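PDB 5BR9: tRNA threonylcarbamoyladenosine biosynthesis protein TsaB from Pseudomonas aeruginosa, which probably helps TsaD-family partners make the threonylcarbamoyladenosine modification at position 37 of tRNAs. Local coordinates for residues T19-V24 and S34-I39; D167-G172 and P185-A190. All coordinates share one frame; numbering follows the deposited sequence. Where two conformers were deposited one is given.

Contact 1 (T19-V24 and S34-I39); sequences TEACSV and SHYEVI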
loop_
_atom_site.group_PDB
_atom_site.type_symbol
_atom_site.label_atom_id
_atom_site.label_comp_id
_atom_site.label_asym_id
_atom_site.label_seq_id
_atom_site.Cartn_x
_atom_site.Cartn_y
_atom_site.Cartn_z
ATOM N N THR A 19 10.093 8.571 -3.527
ATOM C CA THR A 19 11.192 8.536 -4.485
ATOM C C THR A 19 12.027 7.300 -4.266
ATOM O O THR A 19 11.651 6.445 -3.474
ATOM C CB THR A 19 12.101 9.801 -4.375
ATOM O OG1 THR A 19 12.771 9.817 -3.105
ATOM C CG2 THR A 19 11.286 11.070 -4.535
ATOM N N GLU A 20 13.169 7.231 -4.949
ATOM C CA GLU A 20 14.152 6.171 -4.729
ATOM C C GLU A 20 14.754 6.295 -3.317
ATOM O O GLU A 20 15.391 5.367 -2.812
ATOM C CB GLU A 20 15.253 6.227 -5.794
ATOM C CG GLU A 20 16.163 7.449 -5.682
ATOM C CD GLU A 20 17.247 7.493 -6.754
ATOM O OE1 GLU A 20 17.794 8.594 -6.993
ATOM O OE2 GLU A 20 17.548 6.436 -7.359
ATOM N N ALA A 21 14.544 7.454 -2.695
ATOM C CA ALA A 21 14.944 7.692 -1.314
ATOM C C ALA A 21 13.863 7.198 -0.356
ATOM O O ALA A 21 12.661 7.350 -0.612
ATOM C CB ALA A 21 15.221 9.178 -1.072
ATOM N N CYS A 22 14.304 6.581 0.732
ATOM C CA CYS A 22 13.419 6.164 1.796
ATOM C C CYS A 22 13.860 6.864 3.083
ATOM O O CYS A 22 15.030 6.796 3.469
ATOM C CB CYS A 22 13.437 4.644 1.957
ATOM S SG CYS A 22 12.218 4.039 3.139
ATOM N N SER A 23 12.962 7.577 3.741
ATOM C CA SER A 23 13.408 8.292 4.925
ATOM C C SER A 23 12.331 8.362 5.995
ATOM O O SER A 23 11.124 8.280 5.705
ATOM C CB SER A 23 13.893 9.696 4.551
ATOM O OG SER A 23 12.843 10.493 4.065
ATOM N N VAL A 24 12.791 8.457 7.241
ATOM C CA VAL A 24 11.912 8.470 8.395
ATOM C C VAL A 24 12.414 9.534 9.361
ATOM O O VAL A 24 13.606 9.810 9.444
ATOM C CB VAL A 24 11.847 7.073 9.066
ATOM C CG1 VAL A 24 11.326 6.013 8.074
ATOM C CG2 VAL A 24 13.220 6.667 9.599
ATOM N N SER A 34 16.308 11.971 12.274
ATOM C CA SER A 34 15.922 11.417 10.977
ATOM C C SER A 34 16.961 10.466 10.422
ATOM O O SER A 34 18.119 10.485 10.839
ATOM C CB SER A 34 15.654 12.530 9.947
ATOM O OG SER A 34 16.837 13.247 9.621
ATOM N N HIS A 35 16.514 9.624 9.490
ATOM C CA HIS A 35 17.423 8.771 8.740
ATOM C C HIS A 35 16.939 8.645 7.299
ATOM O O HIS A 35 15.739 8.640 7.017
ATOM C CB HIS A 35 17.571 7.403 9.413
ATOM C CG HIS A 35 18.390 7.443 10.672
ATOM N ND1 HIS A 35 19.761 7.596 10.666
ATOM C CD2 HIS A 35 18.025 7.376 11.975
ATOM C CE1 HIS A 35 20.205 7.611 11.910
ATOM N NE2 HIS A 35 19.171 7.485 12.722
ATOM N N TYR A 36 17.903 8.575 6.391
ATOM C CA TYR A 36 17.655 8.723 4.967
ATOM C C TYR A 36 18.524 7.725 4.184
ATOM O O TYR A 36 19.727 7.645 4.403
ATOM C CB TYR A 36 17.952 10.186 4.587
ATOM C CG TYR A 36 17.805 10.629 3.142
ATOM C CD1 TYR A 36 16.687 11.360 2.730
ATOM C CD2 TYR A 36 18.814 10.397 2.212
ATOM C CE1 TYR A 36 16.560 11.811 1.414
ATOM C CE2 TYR A 36 18.692 10.840 0.890
ATOM C CZ TYR A 36 17.567 11.547 0.495
ATOM O OH TYR A 36 17.455 11.993 -0.809
ATOM N N GLU A 37 17.909 6.948 3.295
ATOM C CA GLU A 37 18.660 6.001 2.464
ATOM C C GLU A 37 18.164 6.010 1.018
ATOM O O GLU A 37 16.962 6.082 0.780
ATOM C CB GLU A 37 18.548 4.580 3.018
ATOM C CG GLU A 37 19.284 4.335 4.317
ATOM C CD GLU A 37 19.098 2.914 4.833
ATOM O OE1 GLU A 37 18.752 2.010 4.037
ATOM O OE2 GLU A 37 19.286 2.709 6.049
ATOM N N VAL A 38 19.079 5.922 0.054
ATOM C CA VAL A 38 18.654 5.694 -1.322
ATOM C C VAL A 38 18.650 4.187 -1.562
ATOM O O VAL A 38 19.683 3.531 -1.479
ATOM C CB VAL A 38 19.532 6.457 -2.360
ATOM C CG1 VAL A 38 19.379 7.965 -2.178
ATOM C CG2 VAL A 38 20.980 6.069 -2.260
ATOM N N ILE A 39 17.463 3.641 -1.822
ATOM C CA ILE A 39 17.294 2.205 -2.018
ATOM C C ILE A 39 16.135 1.938 -2.969
ATOM O O ILE A 39 14.989 1.770 -2.537
ATOM C CB ILE A 39 17.078 1.461 -0.673
ATOM C CG1 ILE A 39 16.185 2.272 0.276
ATOM C CG2 ILE A 39 18.409 1.108 -0.018
ATOM C CD1 ILE A 39 14.899 1.560 0.651
#
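The phenol ring of Tyr36 leans along the sheet across Ser23 and on to Ala21, two residues on the same face of the neighbouring strand. With CG anti to the backbone N (chi1 179°), the ring runs in the direction of Ala21: CD1 lies 3.7 Å from Ser23 CB, and the hydroxyl end reaches Ala21, whose CB is 3.6 Å from Tyr36 OH. Both residues are small, which lets so large a ring lie close along the strand; His195 stacks on it from outside the two segments. Ser23 OG turns to the backbone N of Ala196, at the start of helix 196-208, which ties this face to the C-terminal part of the chain.

Strands 21-28 and 31-38 form a beta hairpin that completes one side of a five-stranded sheet of order 3-2-1-4-5, as in the ASKHA (actin-like) fold to which TsaB belongs; 31-38 is the outermost strand. In the ladder between them, hydrogen-bonded and non-hydrogen-bonded pairs alternate. Cys22 and Glu37 make a hydrogen-bonded pair, with Cys22 N to Glu37 O at 2.7 Å and almost straight (174°); Val24 with His35 makes another, and Ser23-Tyr36 lies between.

Beyond the non-hydrogen-bonded pair Ala21-Val38, Ile39 N donates to Glu20 O at 2.9 Å. On the Glu20 side the chain is shaped by an ST turn, in which Thr19 OG1 accepts from Ala21 N at 3.0 Å.

The opposite face carries Cys22, Val24, His35 and Glu37, and helix 43-58 packs there, with Leu54 against Val24 and His35. Ile39 CD1 swings back to within 3.7 Å of Cys22 CB, an apolar touch beside Arg46 of that helix. In the conformer given, His35 NE2 hydrogen-bonds Glu57 OE1.

Contact 2 (D167-G172 and P185-A190); sequences DWFGAG and PVALDA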
loop_
_atom_site.group_PDB
_atom_site.type_symbol
_atom_site.label_atom_id
_atom_site.label_comp_id
_atom_site.label_asym_id
_atom_site.label_seq_id
_atom_site.Cartn_x
_atom_site.Cartn_y
_atom_site.Cartn_z
ATOM N N ASP A 167 15.497 35.937 -6.393
ATOM C CA ASP A 167 15.514 35.324 -5.065
ATOM C C ASP A 167 14.812 33.955 -5.017
ATOM O O ASP A 167 15.034 33.166 -4.092
ATOM C CB ASP A 167 14.873 36.264 -4.048
ATOM C CG ASP A 167 13.410 36.505 -4.340
ATOM O OD1 ASP A 167 13.102 36.958 -5.462
ATOM O OD2 ASP A 167 12.571 36.214 -3.460
ATOM N N TRP A 168 13.975 33.662 -6.001
ATOM C CA TRP A 168 13.303 32.364 -5.992
ATOM C C TRP A 168 14.174 31.237 -6.590
ATOM O O TRP A 168 15.031 31.463 -7.445
ATOM C CB TRP A 168 11.954 32.453 -6.712
ATOM C CG TRP A 168 12.014 32.759 -8.157
ATOM C CD1 TRP A 168 12.247 33.975 -8.729
ATOM C CD2 TRP A 168 11.796 31.841 -9.236
ATOM N NE1 TRP A 168 12.203 33.869 -10.101
ATOM C CE2 TRP A 168 11.923 32.570 -10.438
ATOM C CE3 TRP A 168 11.511 30.475 -9.303
ATOM C CZ2 TRP A 168 11.775 31.979 -11.690
ATOM C CZ3 TRP A 168 11.362 29.886 -10.555
ATOM C CH2 TRP A 168 11.489 30.639 -11.729
ATOM N N PHE A 169 13.931 30.023 -6.110
ATOM C CA PHE A 169 14.802 28.873 -6.339
ATOM C C PHE A 169 13.992 27.734 -6.950
ATOM O O PHE A 169 12.837 27.516 -6.578
ATOM C CB PHE A 169 15.446 28.468 -4.993
ATOM C CG PHE A 169 16.398 27.281 -5.053
ATOM C CD1 PHE A 169 17.742 27.463 -5.346
ATOM C CD2 PHE A 169 15.957 25.999 -4.733
ATOM C CE1 PHE A 169 18.623 26.386 -5.371
ATOM C CE2 PHE A 169 16.833 24.917 -4.742
ATOM C CZ PHE A 169 18.172 25.108 -5.067
ATOM N N GLY A 170 14.603 26.991 -7.861
ATOM C CA GLY A 170 13.947 25.832 -8.452
ATOM C C GLY A 170 14.427 24.527 -7.819
ATOM O O GLY A 170 15.629 24.214 -7.772
ATOM N N ALA A 171 13.478 23.758 -7.315
ATOM C CA ALA A 171 13.797 22.512 -6.639
ATOM C C ALA A 171 13.051 21.342 -7.249
ATOM O O ALA A 171 11.851 21.426 -7.493
ATOM C CB ALA A 171 13.469 22.610 -5.169
ATOM N N GLY A 172 13.772 20.248 -7.473
ATOM C CA GLY A 172 13.160 18.989 -7.864
ATOM C C GLY A 172 13.490 18.494 -9.259
ATOM O O GLY A 172 13.933 19.267 -10.129
ATOM N N PRO A 185 14.800 30.263 -12.750
ATOM C CA PRO A 185 15.437 30.990 -11.649
ATOM C C PRO A 185 16.935 31.168 -11.862
ATOM O O PRO A 185 17.518 30.512 -12.728
ATOM C CB PRO A 185 15.186 30.078 -10.440
ATOM C CG PRO A 185 15.204 28.698 -11.040
ATOM C CD PRO A 185 14.527 28.859 -12.391
ATOM N N VAL A 186 17.550 32.031 -11.065
ATOM C CA VAL A 186 18.999 32.183 -11.105
ATOM C C VAL A 186 19.652 30.852 -10.735
ATOM O O VAL A 186 20.613 30.433 -11.367
ATOM C CB VAL A 186 19.471 33.314 -10.166
ATOM C CG1 VAL A 186 20.983 33.325 -10.077
ATOM C CG2 VAL A 186 18.988 34.665 -10.686
ATOM N N ALA A 187 19.102 30.172 -9.735
ATOM C CA ALA A 187 19.674 28.920 -9.272
ATOM C C ALA A 187 18.641 27.807 -9.077
ATOM O O ALA A 187 17.506 28.051 -8.670
ATOM C CB ALA A 187 20.425 29.161 -7.977
ATOM N N LEU A 188 19.050 26.575 -9.349
ATOM C CA LEU A 188 18.170 25.431 -9.148
ATOM C C LEU A 188 18.930 24.160 -8.735
ATOM O O LEU A 188 20.150 24.086 -8.829
ATOM C CB LEU A 188 17.347 25.174 -10.425
ATOM C CG LEU A 188 18.032 25.041 -11.787
ATOM C CD1 LEU A 188 18.698 23.692 -11.954
ATOM C CD2 LEU A 188 17.026 25.254 -12.900
ATOM N N ASP A 189 18.186 23.164 -8.270
ATOM C CA ASP A 189 18.747 21.863 -7.979
ATOM C C ASP A 189 17.782 20.813 -8.524
ATOM O O ASP A 189 16.780 20.498 -7.887
ATOM C CB ASP A 189 18.961 21.659 -6.467
ATOM C CG ASP A 189 19.669 20.332 -6.132
ATOM O OD1 ASP A 189 19.869 19.478 -7.036
ATOM O OD2 ASP A 189 20.009 20.127 -4.943
ATOM N N ALA A 190 18.095 20.261 -9.689
ATOM C CA ALA A 190 17.201 19.310 -10.323
ATOM C C ALA A 190 17.334 17.890 -9.725
ATOM O O ALA A 190 16.622 16.972 -10.117
ATOM C CB ALA A 190 17.466 19.287 -11.818
HETATM O O HOH W 1 15.624 33.461 -9.161
HETATM O O HOH W 2 17.512 31.807 -7.342
#
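Gly170 O accepts a hydrogen bond from Asp189 N at 2.8 Å, with a weaker CA-H...O contact from Leu188 CA beside it. The parallel ladder continues from Asp189 O to Gly172 N, and one step earlier along the same edge Gly170 N donates to Ala187 O. At Gly172, with phi 114°, a side chain would jam against the preceding carbonyl O.

Lacking a side chain, Gly170 leaves room for Leu188 CB and the Pro185 ring, whose CG lies 3.7 Å from Gly170 N. Pro185 also makes a CH-pi contact over one Trp168 face, its CB 3.7 Å from the centroid of the six-membered ring and 7° off the normal. Water 1 shares that face, while Trp168 NE1 bonds Ala163 O. CG anti to the backbone N (chi1 -180°) carries the Phe169 ring along the strand to Asp189, CZ 3.8 Å from Asp189 CB, and one ring face takes Leu188 CA. Asp189 OD1 turns instead to Ser191 N.

In the second lobe of the ASKHA fold, strand 187-189 is the outermost within this chain, beside 168-171. Past the last direct bond, water 1 links Trp168 O to Val186 N, while Pro185 on Trp168 adds apolar contact.

Contacts 1 and 2 share no strand and do not touch: their centres lie 22 Å apart and their nearest atoms about 9 Å. Each holds one side of its own five-stranded sheet, and the two sheets have the same strand order, 3-2-1-4-5, consistent with the two related lobes of the ASKHA fold. Contact 1 belongs to the antiparallel hairpin side of the first sheet; contact 2 joins parallel strands at the other side of the second. Both are partly buried, their centres about 12 Å and 17 Å from the chain centre. Contact 1 rests on paired backbone bonds with a tyrosine alongside two small residues; contact 2 has fewer backbone bonds and relies on glycines that give room, a proline-tryptophan contact and a bridging water.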